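PDB 2IVF: ethylbenzene dehydrogenase alpha-subunit from Aromatoleum aromaticum, which carries a bis-pterin molybdenum centre and an iron-sulfur cluster as the alpha subunit of an enzyme of the molybdopterin oxidoreductase family. Local coordinates for residues G699-A702 / A703-G706; I691-I694 / L695-V698; E327-D330 / L331-L334; P806-R810 / R811-Y815. One frame throughout, in Å; residues are numbered along the deposited sequence.

Contact 1 (G699-A702 / A703-G706); sequences GERA and AARG
The amide of Ala704 donates to Glu700 O (2.9 Å, nearly straight at 167°), and Ala703 N reaches Gly699 O at the same length of 2.9 Å. Arg705 N makes the third i to i+4 bond, to Arg701 O at 2.9 Å, and also a weak one to Ala702 O. Here helix 687-704 stops: Gly706 turns to positive phi, closing a Schellman motif, and its N bonds to Ala703 O at 3.0 Å. Arg701 reaches forward over the last turn and Arg705 back toward it, and their side chains cross obliquely with the guanidinium planes 32° apart. Bends at chi2 and chi3 curl Arg701 around so that NH1 comes to 3.9 Å from Ala704 CB and NH2 to 4.0 Å from Arg705 CD. The Arg705 chain passes close to the backbone of the preceding turn, its CG 3.2 Å from Arg701 O. Carboxylates of helix 163-181 hold the two guanidinium groups: Arg701 bridges to Asp172, while Arg705 spans Asp172 and Asp176, so that Asp172 is shared by both. Glu700, further round the helix, is paired with Lys696 and Lys697. Ala702, buried, packs on Ile175 of helix 163-181, whereas Ala703 and Ala704 lie on the exposed side, their CB atoms over carbonyl oxygens of the preceding turn.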
# COMPACT_ATOMS: atom_id res chain seq x y z
N GLY A 699 8.20 22.54 -33.65
CA GLY A 699 8.09 22.85 -35.06
C GLY A 699 7.80 24.32 -35.32
O GLY A 699 8.48 24.96 -36.11
N GLU A 700 6.78 24.86 -34.64
CA GLU A 700 6.31 26.23 -34.87
C GLU A 700 7.40 27.23 -34.46
O GLU A 700 7.71 28.16 -35.20
CB GLU A 700 5.02 26.50 -34.08
CG GLU A 700 3.76 25.80 -34.65
CD GLU A 700 2.50 26.01 -33.81
OE1 GLU A 700 2.59 26.63 -32.72
OE2 GLU A 700 1.41 25.52 -34.23
N ARG A 701 7.99 27.01 -33.28
CA ARG A 701 9.03 27.88 -32.74
C ARG A 701 10.27 27.80 -33.61
O ARG A 701 10.88 28.84 -33.94
CB ARG A 701 9.36 27.52 -31.28
CG ARG A 701 8.16 27.68 -30.28
CD ARG A 701 7.69 29.12 -30.22
NE ARG A 701 8.84 29.91 -29.80
CZ ARG A 701 9.20 31.08 -30.30
NH1 ARG A 701 8.50 31.69 -31.26
NH2 ARG A 701 10.31 31.64 -29.85
N ALA A 702 10.61 26.60 -34.06
CA ALA A 702 11.75 26.47 -34.97
C ALA A 702 11.47 27.29 -36.20
O ALA A 702 12.34 28.04 -36.67
CB ALA A 702 11.99 25.03 -35.33
N ALA A 703 10.25 27.18 -36.72
CA ALA A 703 9.91 27.89 -37.96
C ALA A 703 10.01 29.41 -37.78
O ALA A 703 10.60 30.11 -38.60
CB ALA A 703 8.49 27.48 -38.44
N ALA A 704 9.43 29.91 -36.70
CA ALA A 704 9.47 31.34 -36.38
C ALA A 704 10.91 31.83 -36.19
O ALA A 704 11.21 32.98 -36.48
CB ALA A 704 8.65 31.62 -35.12
N ARG A 705 11.78 30.94 -35.70
CA ARG A 705 13.19 31.25 -35.47
C ARG A 705 14.05 31.02 -36.71
O ARG A 705 15.25 31.26 -36.69
CB ARG A 705 13.71 30.44 -34.29
CG ARG A 705 13.13 30.90 -32.98
CD ARG A 705 13.45 30.00 -31.80
NE ARG A 705 14.88 29.96 -31.49
CZ ARG A 705 15.43 29.29 -30.49
NH1 ARG A 705 14.68 28.59 -29.64
NH2 ARG A 705 16.73 29.32 -30.30
N GLY A 706 13.42 30.58 -37.80
CA GLY A 706 14.12 30.37 -39.06
C GLY A 706 15.11 29.22 -39.03
O GLY A 706 16.09 29.24 -39.78

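Contact 2 (I691-I694 / L695-V698); sequences IALI and LKKV
Ile691 and Leu695 are joined through their peptides, the flat groups of this contact, since neither segment holds an aromatic ring or guanidinium. The peptides are linked one turn apart by N-H to O=C hydrogen bonds: Leu695 N to Ile691 O at 2.9 Å, Lys696 N to Ala692 O, Lys697 N to Leu693 O, and Val698 N to Ile694 O at 2.7 Å, the shortest of the four. Side chains take up three directions around this core. On one flank Leu693 and Lys697 run alongside each other in the same direction; Leu693 swings its CG opposite the backbone N (chi1 180°), which carries CD1 to 4.2 Å from Lys697 CG. The lysine then bends at chi2 (-76°) and sends its amine onward to Asp164. On another side Ile691 CG2 meets Leu695 CD1 at 4.2 Å, methyl against methyl, and both residues bury themselves against Met206 of helix 197-210 and Phe727. Ile694 CG2 and Val698 CG2 form the equivalent i to i+4 pair, 4.2 Å apart, while Val698 CG2 also rests 3.3 Å from Ile694 O. Val698 continues this buried side onto Ala171 of helix 163-181 and onto Leu723. Ile691, Ile694, Leu695 and Val698 thus form the buried side of an alpha-helix whose Leu693, Lys696 and Lys697 are partly exposed, Lys697 still lying against helix 163-181; it is packed among helices of the molybdopterin oxidoreductase fold, with the side chain of Ile691 about 9 Å from the bound MD1.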
# COMPACT_ATOMS: atom_id res chain seq x y z
N ILE A 691 2.51 16.13 -24.93
CA ILE A 691 3.74 15.89 -25.70
C ILE A 691 3.55 16.24 -27.15
O ILE A 691 4.44 16.82 -27.81
CB ILE A 691 4.23 14.45 -25.54
CG1 ILE A 691 4.77 14.27 -24.12
CG2 ILE A 691 5.33 14.11 -26.61
CD1 ILE A 691 4.82 12.84 -23.58
N ALA A 692 2.37 15.93 -27.67
CA ALA A 692 2.07 16.33 -29.03
C ALA A 692 2.21 17.85 -29.18
O ALA A 692 2.82 18.36 -30.14
CB ALA A 692 0.64 15.84 -29.44
N LEU A 693 1.67 18.58 -28.20
CA LEU A 693 1.67 20.04 -28.22
C LEU A 693 3.09 20.58 -28.11
O LEU A 693 3.44 21.48 -28.84
CB LEU A 693 0.83 20.60 -27.08
CG LEU A 693 0.73 22.14 -26.96
CD1 LEU A 693 0.33 22.83 -28.29
CD2 LEU A 693 -0.31 22.40 -25.86
N ILE A 694 3.89 20.01 -27.22
CA ILE A 694 5.31 20.37 -27.16
C ILE A 694 5.96 20.20 -28.53
O ILE A 694 6.60 21.14 -29.08
CB ILE A 694 6.08 19.54 -26.12
CG1 ILE A 694 5.61 19.91 -24.71
CG2 ILE A 694 7.59 19.77 -26.31
CD1 ILE A 694 6.06 19.01 -23.58
N LEU A 695 5.75 19.04 -29.14
CA LEU A 695 6.34 18.82 -30.46
C LEU A 695 5.82 19.77 -31.57
O LEU A 695 6.58 20.16 -32.44
CB LEU A 695 6.18 17.34 -30.87
CG LEU A 695 6.96 16.37 -30.01
CD1 LEU A 695 6.75 14.94 -30.51
CD2 LEU A 695 8.45 16.76 -29.96
N LYS A 696 4.54 20.13 -31.55
CA LYS A 696 4.00 21.10 -32.51
C LYS A 696 4.72 22.42 -32.30
O LYS A 696 5.23 23.04 -33.24
CB LYS A 696 2.49 21.25 -32.25
CG LYS A 696 1.71 22.15 -33.21
CD LYS A 696 0.26 22.31 -32.74
CE LYS A 696 -0.57 23.32 -33.55
NZ LYS A 696 -0.42 24.79 -33.11
N LYS A 697 4.83 22.81 -31.03
CA LYS A 697 5.53 24.05 -30.65
C LYS A 697 6.99 24.04 -31.04
O LYS A 697 7.50 25.05 -31.45
CB LYS A 697 5.42 24.30 -29.15
CG LYS A 697 4.03 24.73 -28.72
CD LYS A 697 3.78 26.16 -29.07
CE LYS A 697 2.34 26.54 -28.84
NZ LYS A 697 1.93 27.67 -29.72
N VAL A 698 7.65 22.90 -30.91
CA VAL A 698 9.01 22.78 -31.38
C VAL A 698 9.09 23.13 -32.87
O VAL A 698 9.93 23.94 -33.27
CB VAL A 698 9.57 21.38 -31.10
CG1 VAL A 698 10.80 21.12 -31.87
CG2 VAL A 698 9.82 21.20 -29.60

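Contact 3 (E327-D330 / L331-L334); sequences EQTD and LPLL
Thr329, the first residue to leave helix 322-328, meets Leu331 chiefly through OG1. Its CB stands 3.8 Å from Leu331 N, and OG1 comes closer, accepting the Leu331 amide at 3.0 Å along a fairly straight path (159°). A chi1 of 79° sets OG1 between the backbone N and the carbonyl carbon, directed at this amide, and so closes an ST turn. The same hydroxyl bonds to Val325 O in the last turn of the helix, and these two partners, Leu331 N and Val325 O, fix its rotation. Beyond the bond, OG1 also lies against the aliphatic stem of Leu331, 3.3 Å from CG. The backbone carries on into a type I beta turn from Asp330 to Leu333, with Leu331 and Pro332 at its corners. Leu333 N closes it on Asp330 O at 2.8 Å, arriving 55° above the carbonyl plane and not on a lone pair. Pro332, which has no amide hydrogen, tucks its CD 3.3 Å from Thr329 O, and Leu333 folds back until CD1 is 3.9 Å from Asp330 CB. The Asp330 carboxylate leaves the turn in the other direction: OD1 takes the amide of Phe814 and OD2 that of Tyr815. The turn links helix 322-328 to strand 334-336, with Val401 and Phe402 of helix 401-408 packed on Leu331 and Phe358 of strand 356-360 on Pro332 and Leu333.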
# COMPACT_ATOMS: atom_id res chain seq x y z
N GLU A 327 21.12 -32.77 -17.01
CA GLU A 327 20.52 -32.36 -18.28
C GLU A 327 20.49 -30.84 -18.42
O GLU A 327 20.82 -30.30 -19.50
CB GLU A 327 19.12 -32.98 -18.37
CG GLU A 327 18.17 -32.46 -19.42
CD GLU A 327 16.78 -33.03 -19.18
OE1 GLU A 327 16.59 -34.24 -19.49
OE2 GLU A 327 15.90 -32.29 -18.67
N GLN A 328 20.10 -30.15 -17.35
CA GLN A 328 19.68 -28.78 -17.42
C GLN A 328 20.79 -27.79 -17.21
O GLN A 328 20.63 -26.63 -17.56
CB GLN A 328 18.57 -28.49 -16.39
CG GLN A 328 17.25 -29.20 -16.59
CD GLN A 328 16.45 -28.60 -17.74
OE1 GLN A 328 16.23 -27.40 -17.77
NE2 GLN A 328 16.05 -29.43 -18.69
N THR A 329 21.91 -28.23 -16.63
CA THR A 329 22.89 -27.30 -16.09
C THR A 329 24.31 -27.62 -16.51
O THR A 329 24.56 -28.62 -17.17
CB THR A 329 22.89 -27.29 -14.55
OG1 THR A 329 23.61 -28.44 -14.09
CG2 THR A 329 21.47 -27.26 -13.97
N ASP A 330 25.21 -26.72 -16.13
CA ASP A 330 26.61 -26.87 -16.43
C ASP A 330 27.30 -27.72 -15.38
O ASP A 330 28.49 -27.95 -15.50
CB ASP A 330 27.30 -25.51 -16.60
CG ASP A 330 27.37 -24.69 -15.32
OD1 ASP A 330 26.56 -24.93 -14.39
OD2 ASP A 330 28.25 -23.78 -15.27
N LEU A 331 26.57 -28.22 -14.38
CA LEU A 331 27.20 -28.99 -13.32
C LEU A 331 28.02 -30.19 -13.82
O LEU A 331 29.05 -30.51 -13.26
CB LEU A 331 26.21 -29.40 -12.21
CG LEU A 331 25.49 -28.31 -11.40
CD1 LEU A 331 25.00 -28.92 -10.09
CD2 LEU A 331 26.31 -27.09 -11.15
N PRO A 332 27.55 -30.90 -14.87
CA PRO A 332 28.43 -31.96 -15.41
C PRO A 332 29.47 -31.52 -16.45
O PRO A 332 30.19 -32.37 -16.95
CB PRO A 332 27.43 -32.91 -16.07
CG PRO A 332 26.38 -32.01 -16.55
CD PRO A 332 26.21 -30.95 -15.50
N LEU A 333 29.57 -30.24 -16.80
CA LEU A 333 30.53 -29.86 -17.84
C LEU A 333 31.91 -29.79 -17.22
O LEU A 333 32.06 -29.41 -16.05
CB LEU A 333 30.18 -28.53 -18.49
CG LEU A 333 28.89 -28.52 -19.33
CD1 LEU A 333 28.62 -27.14 -19.89
CD2 LEU A 333 28.95 -29.54 -20.49
N LEU A 334 32.89 -30.16 -18.02
CA LEU A 334 34.27 -30.26 -17.56
C LEU A 334 35.02 -28.95 -17.65
O LEU A 334 34.89 -28.18 -18.62
CB LEU A 334 34.99 -31.31 -18.36
CG LEU A 334 34.52 -32.75 -18.23
CD1 LEU A 334 35.31 -33.59 -19.28
CD2 LEU A 334 34.76 -33.29 -16.82

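Contact 4 (P806-R810 / R811-Y815); sequences PTHTR and RAQFY
Thr809 and Gln813 set their side chains at an angle across each other, with Gln813 OE1 as the meeting point. Thr809 grips that oxygen twice from one face of the amide, through N (3.1 Å) and OG1 (2.9 Å), both well above its plane. Gln951 NE2 also donates to OE1, and the other end of the amide is held as well: Gln813 NE2 bonds to Tyr815 O at 2.7 Å, in its own plane, so the group can hardly turn over. With chi1 at 61°, Thr809 OG1 also faces the Arg811 amide and accepts it at 3.2 Å. Arg811 itself arches back; its guanidinium presents an edge to Thr809 O, NH1 donating at 3.0 Å in the carbonyl plane, while NH2 goes to Ser370 O. Thr807 OG1 donates to a lone pair of Arg811 O over a short 2.6 Å. Arg810, at positive phi (66°), leads its chain away from the 811-815 segment to Asp521. Together these bonds lock a type I beta turn, Thr807 to Arg810, overlapped by an ST turn in which Thr809 OG1 accepts Arg811 N, in the long loop between helices 796-800 and 819-824.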
# COMPACT_ATOMS: atom_id res chain seq x y z
N PRO A 806 19.96 -19.61 -23.54
CA PRO A 806 20.83 -18.68 -24.25
C PRO A 806 22.05 -18.22 -23.42
O PRO A 806 22.18 -17.03 -23.07
CB PRO A 806 19.88 -17.55 -24.60
CG PRO A 806 18.97 -17.49 -23.39
CD PRO A 806 18.73 -18.94 -23.04
N THR A 807 22.93 -19.17 -23.12
CA THR A 807 24.09 -18.94 -22.28
C THR A 807 25.35 -19.47 -23.00
O THR A 807 25.25 -20.24 -23.94
CB THR A 807 24.00 -19.68 -20.92
OG1 THR A 807 23.88 -21.09 -21.12
CG2 THR A 807 22.89 -19.19 -20.04
N HIS A 808 26.52 -19.03 -22.55
CA HIS A 808 27.82 -19.57 -22.94
C HIS A 808 27.83 -21.10 -23.12
O HIS A 808 28.26 -21.62 -24.17
CB HIS A 808 28.83 -19.17 -21.88
CG HIS A 808 30.26 -19.38 -22.28
ND1 HIS A 808 30.85 -18.68 -23.32
CD2 HIS A 808 31.22 -20.18 -21.76
CE1 HIS A 808 32.12 -19.06 -23.43
NE2 HIS A 808 32.37 -19.96 -22.49
N THR A 809 27.40 -21.80 -22.08
CA THR A 809 27.36 -23.27 -22.00
C THR A 809 26.13 -23.92 -22.62
O THR A 809 26.04 -25.17 -22.68
CB THR A 809 27.40 -23.76 -20.55
OG1 THR A 809 26.26 -23.26 -19.84
CG2 THR A 809 28.71 -23.34 -19.86
N ARG A 810 25.18 -23.09 -23.05
CA ARG A 810 23.85 -23.51 -23.52
C ARG A 810 22.98 -24.14 -22.44
O ARG A 810 21.91 -24.70 -22.72
CB ARG A 810 23.94 -24.43 -24.72
CG ARG A 810 24.35 -23.71 -26.00
CD ARG A 810 23.17 -22.87 -26.58
NE ARG A 810 23.66 -21.92 -27.59
CZ ARG A 810 23.77 -22.18 -28.88
NH1 ARG A 810 23.42 -23.36 -29.35
NH2 ARG A 810 24.25 -21.27 -29.72
N ARG A 811 23.45 -24.05 -21.21
CA ARG A 811 22.76 -24.61 -20.07
C ARG A 811 22.55 -23.59 -18.97
O ARG A 811 23.00 -22.44 -19.07
CB ARG A 811 23.54 -25.80 -19.55
CG ARG A 811 23.55 -26.95 -20.54
CD ARG A 811 24.88 -27.71 -20.61
NE ARG A 811 24.60 -28.89 -21.40
CZ ARG A 811 24.53 -28.92 -22.73
NH1 ARG A 811 24.83 -27.84 -23.45
NH2 ARG A 811 24.20 -30.04 -23.35
N ALA A 812 21.77 -23.98 -17.96
CA ALA A 812 21.58 -23.13 -16.80
C ALA A 812 22.94 -23.20 -16.12
O ALA A 812 23.36 -24.28 -15.72
CB ALA A 812 20.50 -23.64 -15.93
N GLN A 813 23.60 -22.07 -16.01
CA GLN A 813 25.04 -22.04 -15.87
C GLN A 813 25.44 -21.42 -14.55
O GLN A 813 25.28 -20.24 -14.35
CB GLN A 813 25.64 -21.25 -17.00
CG GLN A 813 27.12 -21.30 -16.99
CD GLN A 813 27.75 -20.63 -18.17
OE1 GLN A 813 27.14 -20.55 -19.23
NE2 GLN A 813 28.99 -20.18 -18.00
N PHE A 814 25.93 -22.27 -13.65
CA PHE A 814 26.41 -21.83 -12.35
C PHE A 814 27.87 -21.48 -12.27
O PHE A 814 28.24 -20.80 -11.32
CB PHE A 814 26.04 -22.86 -11.33
CG PHE A 814 24.57 -23.04 -11.25
CD1 PHE A 814 23.81 -22.13 -10.55
CD2 PHE A 814 23.95 -24.00 -12.00
CE1 PHE A 814 22.46 -22.21 -10.54
CE2 PHE A 814 22.58 -24.08 -11.99
CZ PHE A 814 21.84 -23.18 -11.24
N TYR A 815 28.66 -21.92 -13.24
CA TYR A 815 30.07 -21.57 -13.32
C TYR A 815 30.32 -20.49 -14.38
O TYR A 815 30.16 -20.76 -15.58
CB TYR A 815 30.89 -22.83 -13.54
CG TYR A 815 32.38 -22.65 -13.40
CD1 TYR A 815 32.94 -22.26 -12.19
CD2 TYR A 815 33.22 -22.90 -14.45
CE1 TYR A 815 34.33 -22.09 -12.07
CE2 TYR A 815 34.58 -22.73 -14.33
CZ TYR A 815 35.14 -22.34 -13.14
OH TYR A 815 36.52 -22.20 -13.02

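Overall arrangement
All four contacts are local, each within one unbroken stretch, so none nests in or crosses another. From the N terminus, contact 3 comes first, turning the chain from helix 322-328 towards strand 334-336. Contacts 2 and 1 follow in direct succession along helix 687-704, contact 2 on the buried part and contact 1 at its C-terminal end, their centres 12 Å apart. Contact 4 then closes a tight loop at 806-815 and touches contact 3, whose centre lies 8 Å away: the Asp330 carboxylate joins them. This pair lies far from the helix; contacts 1 and 3 have centres 63 Å apart, on opposite sides of the chain's centre.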